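Local coordinates for beta-ketoacyl synthase (Pseudomonas aeruginosa, PDB 4CW4), which catalyses the condensation of acetyl-CoA with malonyl-ACP to acetoacetyl-ACP, the primer step that initiates fatty acid synthesis, at residues 8-13 / 298-303; 221-226 / 276-281; 305-310 / 369-374. One frame throughout, in Å; residues are numbered along the deposited sequence.

In the fold
All three contacts are buried. Interactions 2 and 3 are strand pairings; interaction 1 packs a helix end against a strand of the same region. Interaction 2 is a parallel pairing with several weak bonds; interaction 3 is an antiparallel pairing with straight bonds and a salt bridge at its end. Strands 222-225 and 307-314 are themselves neighbours, so the two are directly linked. Interaction 1 differs in kind. It lays the end of helix 288-301 against the start of strand 10-19 through apolar groups and water, with no direct hydrogen bond. Strand 10-19 borders strand 366-374 of interaction 3. Interactions 1 and 2 also touch the second subunit.

Interaction 1. Residues 8-13 / 298-303; sequences RLPVIV and DVITSG
Ile300 carries its CG2 anti to the backbone N and its CG1 beside that N (chi1 -72°), so that the two branches part to meet different residues. CG2 lies between Arg8 and Pro10, 4.0 Å from Arg8 CB and 3.9 Å from Pro10 CG. The chain through CG1 runs on extended, and its end, CD1, reaches Pro10 CB at 3.9 Å. The proline ring thus crosses the isoleucine obliquely. Thr301 sets its OG1 in the crowded position between N and the carbonyl carbon (chi1 61°), where it bonds back to Ile297 O. This turns the methyl CG2 to the strand side, 3.4 Å from Arg8 O. That carbonyl oxygen is buried by the contact and has no hydrogen-bonding partner in the model.

The contact seats the C-terminal end of helix 288-301 on the beginning of strand 10-19, in the thiolase-type fold of the ketosynthases. Gly303 forms a Schellman motif after the last turn. Its phi is positive (88°), a conformation that glycine adopts readily.

Arg8 is extended from CG to NE and carries its guanidinium past this helix end. NH1 donates to two waters, both in the plane of the group and at its edge. Water 1, 2.8 Å from Arg8 NH1, donates to Ile300 O. Water 2 takes a second bond from NH1 and connects to Gly303 O at 2.7 Å. The polar link from the guanidinium to the helix end runs through these two waters. A positive group near these carbonyls is probably favourable. Strand 366-374 lies beside the start of strand 10-19, and its Leu372 also packs on Ile300. Phe634 of the second subunit packs on Leu9.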
loop_
_atom_site.group_PDB
_atom_site.type_symbol
_atom_site.label_atom_id
_atom_site.label_comp_id
_atom_site.label_asym_id
_atom_site.label_seq_id
_atom_site.Cartn_x
_atom_site.Cartn_y
_atom_site.Cartn_z
ATOM N N ARG A 8 23.383 -15.121 -0.116
ATOM C CA ARG A 8 23.894 -13.774 -0.244
ATOM C C ARG A 8 23.506 -12.931 0.953
ATOM O O ARG A 8 22.376 -12.998 1.430
ATOM C CB ARG A 8 23.353 -13.140 -1.533
ATOM C CG ARG A 8 24.038 -13.695 -2.779
ATOM C CD ARG A 8 23.399 -13.219 -4.054
ATOM N NE ARG A 8 24.025 -13.797 -5.244
ATOM C CZ ARG A 8 23.480 -13.794 -6.456
ATOM N NH1 ARG A 8 22.258 -13.307 -6.645
ATOM N NH2 ARG A 8 24.144 -14.307 -7.476
ATOM N N LEU A 9 24.455 -12.120 1.412
ATOM C CA LEU A 9 24.266 -11.188 2.536
ATOM C C LEU A 9 23.896 -9.803 2.022
ATOM O O LEU A 9 24.612 -9.260 1.206
ATOM C CB LEU A 9 25.561 -11.057 3.349
ATOM C CG LEU A 9 25.534 -10.100 4.550
ATOM C CD1 LEU A 9 24.632 -10.628 5.653
ATOM C CD2 LEU A 9 26.934 -9.839 5.105
ATOM N N PRO A 10 22.773 -9.232 2.491
ATOM C CA PRO A 10 22.450 -7.865 2.069
ATOM C C PRO A 10 23.327 -6.817 2.760
ATOM O O PRO A 10 23.298 -6.678 3.998
ATOM C CB PRO A 10 20.984 -7.704 2.519
ATOM C CG PRO A 10 20.466 -9.107 2.672
ATOM C CD PRO A 10 21.646 -9.838 3.221
ATOM N N VAL A 11 24.099 -6.080 1.974
ATOM C CA VAL A 11 24.935 -5.027 2.538
ATOM C C VAL A 11 24.426 -3.668 2.074
ATOM O O VAL A 11 23.938 -3.524 0.951
ATOM C CB VAL A 11 26.431 -5.216 2.224
ATOM C CG1 VAL A 11 26.934 -6.498 2.845
ATOM C CG2 VAL A 11 26.724 -5.209 0.755
ATOM N N ILE A 12 24.523 -2.684 2.971
ATOM C CA ILE A 12 24.096 -1.324 2.701
ATOM C C ILE A 12 25.251 -0.576 2.049
ATOM O O ILE A 12 26.268 -0.334 2.700
ATOM C CB ILE A 12 23.660 -0.591 3.988
ATOM C CG1 ILE A 12 22.549 -1.354 4.720
ATOM C CG2 ILE A 12 23.236 0.849 3.645
ATOM C CD1 ILE A 12 22.310 -0.860 6.124
ATOM N N VAL A 13 25.107 -0.248 0.766
ATOM C CA VAL A 13 26.184 0.383 0.005
ATOM C C VAL A 13 25.952 1.876 -0.229
ATOM O O VAL A 13 26.836 2.575 -0.738
ATOM C CB VAL A 13 26.438 -0.329 -1.350
ATOM C CG1 VAL A 13 26.709 -1.821 -1.122
ATOM C CG2 VAL A 13 25.275 -0.124 -2.321
ATOM N N ASP A 298 14.660 -10.436 1.489
ATOM C CA ASP A 298 14.254 -11.724 0.954
ATOM C C ASP A 298 14.619 -11.881 -0.512
ATOM O O ASP A 298 15.026 -12.969 -0.917
ATOM C CB ASP A 298 12.780 -11.967 1.188
ATOM C CG ASP A 298 12.477 -12.287 2.638
ATOM O OD1 ASP A 298 13.429 -12.428 3.457
ATOM O OD2 ASP A 298 11.291 -12.423 2.950
ATOM N N VAL A 299 14.488 -10.826 -1.312
ATOM C CA VAL A 299 14.832 -10.939 -2.713
ATOM C C VAL A 299 16.336 -11.084 -2.905
ATOM O O VAL A 299 16.761 -11.710 -3.888
ATOM C CB VAL A 299 14.271 -9.800 -3.593
ATOM C CG1 VAL A 299 12.755 -9.801 -3.540
ATOM C CG2 VAL A 299 14.768 -8.459 -3.174
ATOM N N ILE A 300 17.144 -10.567 -1.969
ATOM C CA ILE A 300 18.583 -10.746 -2.089
ATOM C C ILE A 300 18.962 -12.149 -1.672
ATOM O O ILE A 300 19.694 -12.825 -2.380
ATOM C CB ILE A 300 19.367 -9.687 -1.275
ATOM C CG1 ILE A 300 19.241 -8.327 -1.977
ATOM C CG2 ILE A 300 20.828 -10.062 -1.141
ATOM C CD1 ILE A 300 19.744 -7.167 -1.178
ATOM N N THR A 301 18.438 -12.618 -0.548
ATOM C CA THR A 301 18.843 -13.935 -0.059
ATOM C C THR A 301 18.322 -15.063 -0.979
ATOM O O THR A 301 18.957 -16.111 -1.108
ATOM C CB THR A 301 18.431 -14.154 1.425
ATOM O OG1 THR A 301 17.007 -14.086 1.569
ATOM C CG2 THR A 301 19.058 -13.104 2.317
ATOM N N SER A 302 17.198 -14.834 -1.650
ATOM C CA SER A 302 16.645 -15.840 -2.555
ATOM C C SER A 302 17.253 -15.772 -3.957
ATOM O O SER A 302 17.010 -16.655 -4.780
ATOM C CB SER A 302 15.131 -15.688 -2.671
ATOM O OG SER A 302 14.826 -14.504 -3.373
ATOM N N GLY A 303 18.023 -14.733 -4.244
ATOM C CA GLY A 303 18.671 -14.622 -5.537
ATOM C C GLY A 303 17.895 -13.968 -6.636
ATOM O O GLY A 303 18.327 -13.974 -7.796
HETATM O O HOH W 1 20.630 -11.969 -4.756
HETATM O O HOH W 2 20.665 -13.329 -8.962
#

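Interaction 2. Residues 221-226 / 276-281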
loop_
_atom_site.group_PDB
_atom_site.type_symbol
_atom_site.label_atom_id
_atom_site.label_comp_id
_atom_site.label_asym_id
_atom_site.label_seq_id
_atom_site.Cartn_x
_atom_site.Cartn_y
_atom_site.Cartn_z
ATOM N N GLU A 221 17.257 -7.917 -12.176
ATOM C CA GLU A 221 17.929 -8.061 -10.875
ATOM C C GLU A 221 18.069 -6.765 -10.055
ATOM O O GLU A 221 18.795 -6.704 -9.051
ATOM C CB GLU A 221 19.295 -8.750 -11.074
ATOM C CG GLU A 221 19.140 -10.232 -11.428
ATOM C CD GLU A 221 20.454 -10.942 -11.665
ATOM O OE1 GLU A 221 21.443 -10.255 -12.022
ATOM O OE2 GLU A 221 20.486 -12.182 -11.486
ATOM N N ILE A 222 17.371 -5.734 -10.508
ATOM C CA ILE A 222 17.232 -4.482 -9.779
ATOM C C ILE A 222 15.835 -4.467 -9.182
ATOM O O ILE A 222 14.892 -4.866 -9.836
ATOM C CB ILE A 222 17.325 -3.275 -10.734
ATOM C CG1 ILE A 222 18.615 -3.306 -11.544
ATOM C CG2 ILE A 222 17.175 -1.960 -9.974
ATOM C CD1 ILE A 222 19.822 -3.126 -10.747
ATOM N N ALA A 223 15.694 -4.025 -7.944
ATOM C CA ALA A 223 14.394 -3.964 -7.293
ATOM C C ALA A 223 14.252 -2.650 -6.560
ATOM O O ALA A 223 15.224 -2.141 -6.041
ATOM C CB ALA A 223 14.270 -5.079 -6.308
ATOM N N VAL A 224 13.027 -2.141 -6.510
ATOM C CA VAL A 224 12.700 -0.931 -5.772
ATOM C C VAL A 224 11.441 -1.174 -4.957
ATOM O O VAL A 224 10.426 -1.609 -5.505
ATOM C CB VAL A 224 12.469 0.280 -6.700
ATOM C CG1 VAL A 224 12.121 1.519 -5.889
ATOM C CG2 VAL A 224 13.699 0.531 -7.571
ATOM N N PHE A 225 11.521 -0.892 -3.658
ATOM C CA PHE A 225 10.382 -0.962 -2.745
ATOM C C PHE A 225 10.253 0.325 -1.944
ATOM O O PHE A 225 11.169 0.670 -1.200
ATOM C CB PHE A 225 10.520 -2.154 -1.818
ATOM C CG PHE A 225 10.744 -3.446 -2.557
ATOM C CD1 PHE A 225 9.756 -3.977 -3.375
ATOM C CD2 PHE A 225 11.955 -4.109 -2.471
ATOM C CE1 PHE A 225 9.981 -5.162 -4.065
ATOM C CE2 PHE A 225 12.174 -5.285 -3.170
ATOM C CZ PHE A 225 11.199 -5.808 -3.964
ATOM N N SER A 226 9.115 1.014 -2.102
ATOM C CA SER A 226 8.883 2.288 -1.414
ATOM C C SER A 226 7.382 2.485 -1.176
ATOM O O SER A 226 6.661 1.505 -1.101
ATOM C CB SER A 226 9.493 3.457 -2.182
ATOM O OG SER A 226 9.425 4.627 -1.393
ATOM N N VAL A 276 13.625 -1.897 -15.298
ATOM C CA VAL A 276 12.619 -2.893 -15.687
ATOM C C VAL A 276 12.573 -4.065 -14.699
ATOM O O VAL A 276 12.140 -5.165 -15.046
ATOM C CB VAL A 276 12.850 -3.435 -17.121
ATOM C CG1 VAL A 276 12.706 -2.308 -18.118
ATOM C CG2 VAL A 276 14.223 -4.148 -17.256
ATOM N N GLY A 277 13.017 -3.831 -13.472
ATOM C CA GLY A 277 13.123 -4.886 -12.489
ATOM C C GLY A 277 11.921 -5.007 -11.579
ATOM O O GLY A 277 10.838 -4.494 -11.889
ATOM N N MET A 278 12.125 -5.705 -10.458
ATOM C CA MET A 278 11.103 -5.949 -9.440
ATOM C C MET A 278 10.658 -4.650 -8.813
ATOM O O MET A 278 11.458 -3.709 -8.699
ATOM C CB MET A 278 11.700 -6.807 -8.323
ATOM C CG MET A 278 12.243 -8.124 -8.790
ATOM S SD MET A 278 12.770 -9.115 -7.401
ATOM C CE MET A 278 11.287 -10.026 -7.006
ATOM N N THR A 279 9.414 -4.600 -8.354
ATOM C CA THR A 279 8.917 -3.413 -7.725
ATOM C C THR A 279 7.774 -3.786 -6.809
ATOM O O THR A 279 7.222 -4.877 -6.903
ATOM C CB THR A 279 8.520 -2.375 -8.797
ATOM O OG1 THR A 279 8.309 -1.097 -8.180
ATOM C CG2 THR A 279 7.295 -2.817 -9.600
ATOM N N GLY A 280 7.433 -2.892 -5.893
ATOM C CA GLY A 280 6.309 -3.108 -5.015
ATOM C C GLY A 280 6.307 -2.049 -3.933
ATOM O O GLY A 280 7.321 -1.410 -3.695
ATOM N N SER A 281 5.161 -1.872 -3.282
ATOM C CA SER A 281 5.019 -0.928 -2.188
ATOM C C SER A 281 4.262 -1.623 -1.087
ATOM O O SER A 281 3.080 -1.910 -1.245
ATOM C CB SER A 281 4.249 0.316 -2.641
ATOM O OG SER A 281 4.864 0.964 -3.750
#
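Met278 O takes the best hydrogen bond of this strand pair, from Val224 N at 3.1 Å. The N-H points at the oxygen at 154°, but the donor stands above the carbonyl plane. The same oxygen receives a CA-H contact from Ala223. The other backbone bonds are weak. Met278 N gives to Ile222 O at 3.0 Å with a strongly bent angle of 125°. Val224 O accepts weakly from Gly280 N at 3.3 Å, and Gly280 O accepts weakly from Ser226 N. CA-H groups of Gly277, Thr279 and Phe225 help to satisfy these acceptors.

Strands 222-225 and 278-281 run parallel, 7° apart, in the sheet of the N-terminal half of the thiolase-type ketosynthase fold. Strand 307-314 flanks 222-225 on its other edge, and the sheet runs on from Ser281 into the second subunit.

Ala223 and Met278 point to one face and touch CB to CB at 3.7 Å. Phe225 shares that face. Its CG is anti to the carbonyl carbon, and the ring reaches across with its CD1-CE1 side, so that its edge, not its face, meets Gly280. Gly280 CA lies in the ring plane. CD1 comes to 3.6 Å from Gly280 N.

Val224 and Thr279 point to the opposite face. Thr279 OG1, anti to its own N, accepts from Asn269 ND2, its stronger partner; its own bond to Val224 O is at best weak. Ser281 OG pairs with Thr265 OG1, and Ser226 OG with Tyr369 OH.

Interaction 3. Residues 305-310 / 369-374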
loop_
_atom_site.group_PDB
_atom_site.type_symbol
_atom_site.label_atom_id
_atom_site.label_comp_id
_atom_site.label_asym_id
_atom_site.label_seq_id
_atom_site.Cartn_x
_atom_site.Cartn_y
_atom_site.Cartn_z
ATOM N N ALA A 305 17.033 -10.702 -6.765
ATOM C CA ALA A 305 17.574 -9.379 -7.081
ATOM C C ALA A 305 18.919 -9.183 -6.413
ATOM O O ALA A 305 19.189 -9.748 -5.353
ATOM C CB ALA A 305 16.609 -8.261 -6.662
ATOM N N ARG A 306 19.752 -8.367 -7.034
ATOM C CA ARG A 306 21.101 -8.129 -6.558
ATOM C C ARG A 306 21.320 -6.700 -6.091
ATOM O O ARG A 306 22.274 -6.448 -5.333
ATOM C CB ARG A 306 22.087 -8.468 -7.657
ATOM C CG ARG A 306 21.994 -9.935 -8.085
ATOM C CD ARG A 306 23.179 -10.405 -8.888
ATOM N NE ARG A 306 24.345 -10.539 -8.016
ATOM C CZ ARG A 306 25.482 -11.151 -8.337
ATOM N NH1 ARG A 306 25.650 -11.695 -9.535
ATOM N NH2 ARG A 306 26.456 -11.229 -7.442
ATOM N N VAL A 307 20.482 -5.773 -6.563
ATOM C CA VAL A 307 20.551 -4.369 -6.169
ATOM C C VAL A 307 19.154 -3.962 -5.792
ATOM O O VAL A 307 18.233 -4.129 -6.594
ATOM C CB VAL A 307 21.042 -3.456 -7.312
ATOM C CG1 VAL A 307 21.150 -2.002 -6.844
ATOM C CG2 VAL A 307 22.375 -3.961 -7.833
ATOM N N VAL A 308 18.987 -3.455 -4.576
ATOM C CA VAL A 308 17.665 -3.116 -4.088
ATOM C C VAL A 308 17.662 -1.721 -3.475
ATOM O O VAL A 308 18.458 -1.415 -2.589
ATOM C CB VAL A 308 17.154 -4.109 -3.012
ATOM C CG1 VAL A 308 15.719 -3.742 -2.613
ATOM C CG2 VAL A 308 17.230 -5.544 -3.495
ATOM N N ILE A 309 16.750 -0.880 -3.950
ATOM C CA ILE A 309 16.545 0.437 -3.351
ATOM C C ILE A 309 15.314 0.286 -2.478
ATOM O O ILE A 309 14.238 -0.062 -2.975
ATOM C CB ILE A 309 16.334 1.530 -4.404
ATOM C CG1 ILE A 309 17.659 1.871 -5.134
ATOM C CG2 ILE A 309 15.826 2.817 -3.743
ATOM C CD1 ILE A 309 18.264 0.752 -5.978
ATOM N N VAL A 310 15.482 0.492 -1.176
ATOM C CA VAL A 310 14.391 0.334 -0.219
ATOM C C VAL A 310 14.204 1.626 0.552
ATOM O O VAL A 310 15.164 2.183 1.070
ATOM C CB VAL A 310 14.700 -0.758 0.832
ATOM C CG1 VAL A 310 13.471 -1.033 1.690
ATOM C CG2 VAL A 310 15.199 -2.054 0.193
ATOM N N TYR A 369 16.032 6.549 1.709
ATOM C CA TYR A 369 16.344 5.339 0.951
ATOM C C TYR A 369 17.668 4.731 1.390
ATOM O O TYR A 369 18.618 5.445 1.703
ATOM C CB TYR A 369 16.373 5.621 -0.569
ATOM C CG TYR A 369 15.002 5.911 -1.050
ATOM C CD1 TYR A 369 14.108 4.878 -1.267
ATOM C CD2 TYR A 369 14.562 7.222 -1.207
ATOM C CE1 TYR A 369 12.815 5.136 -1.639
ATOM C CE2 TYR A 369 13.278 7.487 -1.574
ATOM C CZ TYR A 369 12.406 6.451 -1.787
ATOM O OH TYR A 369 11.092 6.685 -2.145
ATOM N N VAL A 370 17.719 3.402 1.393
ATOM C CA VAL A 370 18.993 2.700 1.466
ATOM C C VAL A 370 19.169 1.923 0.174
ATOM O O VAL A 370 18.187 1.488 -0.455
ATOM C CB VAL A 370 19.103 1.730 2.676
ATOM C CG1 VAL A 370 19.081 2.521 4.001
ATOM C CG2 VAL A 370 18.030 0.650 2.638
ATOM N N VAL A 371 20.422 1.761 -0.225
ATOM C CA VAL A 371 20.767 0.964 -1.396
ATOM C C VAL A 371 21.431 -0.295 -0.886
ATOM O O VAL A 371 22.440 -0.216 -0.205
ATOM C CB VAL A 371 21.715 1.707 -2.342
ATOM C CG1 VAL A 371 21.948 0.897 -3.608
ATOM C CG2 VAL A 371 21.182 3.082 -2.675
ATOM N N LEU A 372 20.844 -1.447 -1.188
ATOM C CA LEU A 372 21.385 -2.738 -0.800
ATOM C C LEU A 372 21.974 -3.438 -2.010
ATOM O O LEU A 372 21.445 -3.342 -3.125
ATOM C CB LEU A 372 20.289 -3.648 -0.229
ATOM C CG LEU A 372 19.423 -3.065 0.884
ATOM C CD1 LEU A 372 18.375 -4.075 1.331
ATOM C CD2 LEU A 372 20.310 -2.625 2.064
ATOM N N MET A 373 23.054 -4.175 -1.774
ATOM C CA MET A 373 23.559 -5.114 -2.764
ATOM C C MET A 373 23.858 -6.424 -2.090
ATOM O O MET A 373 24.141 -6.448 -0.908
ATOM C CB MET A 373 24.855 -4.614 -3.396
ATOM C CG MET A 373 24.713 -3.428 -4.293
ATOM S SD MET A 373 26.301 -2.950 -5.000
ATOM C CE MET A 373 25.719 -1.609 -6.057
ATOM N N ASP A 374 23.828 -7.513 -2.844
ATOM C CA ASP A 374 24.411 -8.739 -2.328
ATOM C C ASP A 374 25.922 -8.573 -2.146
ATOM O O ASP A 374 26.570 -7.755 -2.799
ATOM C CB ASP A 374 24.095 -9.944 -3.212
ATOM C CG ASP A 374 24.789 -9.904 -4.550
ATOM O OD1 ASP A 374 25.948 -10.403 -4.663
ATOM O OD2 ASP A 374 24.167 -9.393 -5.499
#
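Arg306 and Asp374 cross obliquely, and their flat groups are turned 33° against each other. The arginine chain bends at chi3 (72°), which presents the NE side of the guanidinium to the carboxylate. NE gives an almost straight bond to Asp374 OD2 at 2.8 Å, in the guanidinium plane but from above the carboxylate plane. NH2 meets Asp374 OD1 at 2.9 Å on its syn lone pair. Two nitrogens thus grip two oxygens, side-on, in a buried salt bridge. Asp374 OD1 also accepts from Leu377 N, so the aspartate is the N-cap of helix 375-381. The helix end and the arginine would both favour its charged form.

The bridge closes one end of an antiparallel pair. Asp374 N bonds to Arg306 O at 3.1 Å. Beyond it, Val308-Leu372 and Val310-Val370 are hydrogen-bonded pairs, each with two bonds. Leu372 N to Val308 O is the straightest backbone bond, 178° at 2.8 Å.

Val308, Val310, Val370 and Leu372 point to one face, toward helix 288-301. There the side chains of Val310 and Leu372 cross obliquely, Val310 CG2 3.9 Å from Leu372 CD1, and Val370 CG2, in the crowded position, meets Val310 CB. Val307, Ile309, Val371 and Met373 point to the other face, where Trp210 and Ile213 of helix 210-215 pack. Ile309 CG2, anti to its own N, approaches Tyr369 CD1 obliquely at 3.7 Å. The tyrosine hydroxyl bonds to Ser195 OG.

Helices on both faces of a mixed sheet fit the five-layered thiolase fold, where helix 288-301, after active-site Cys286, probably lies between two sheets.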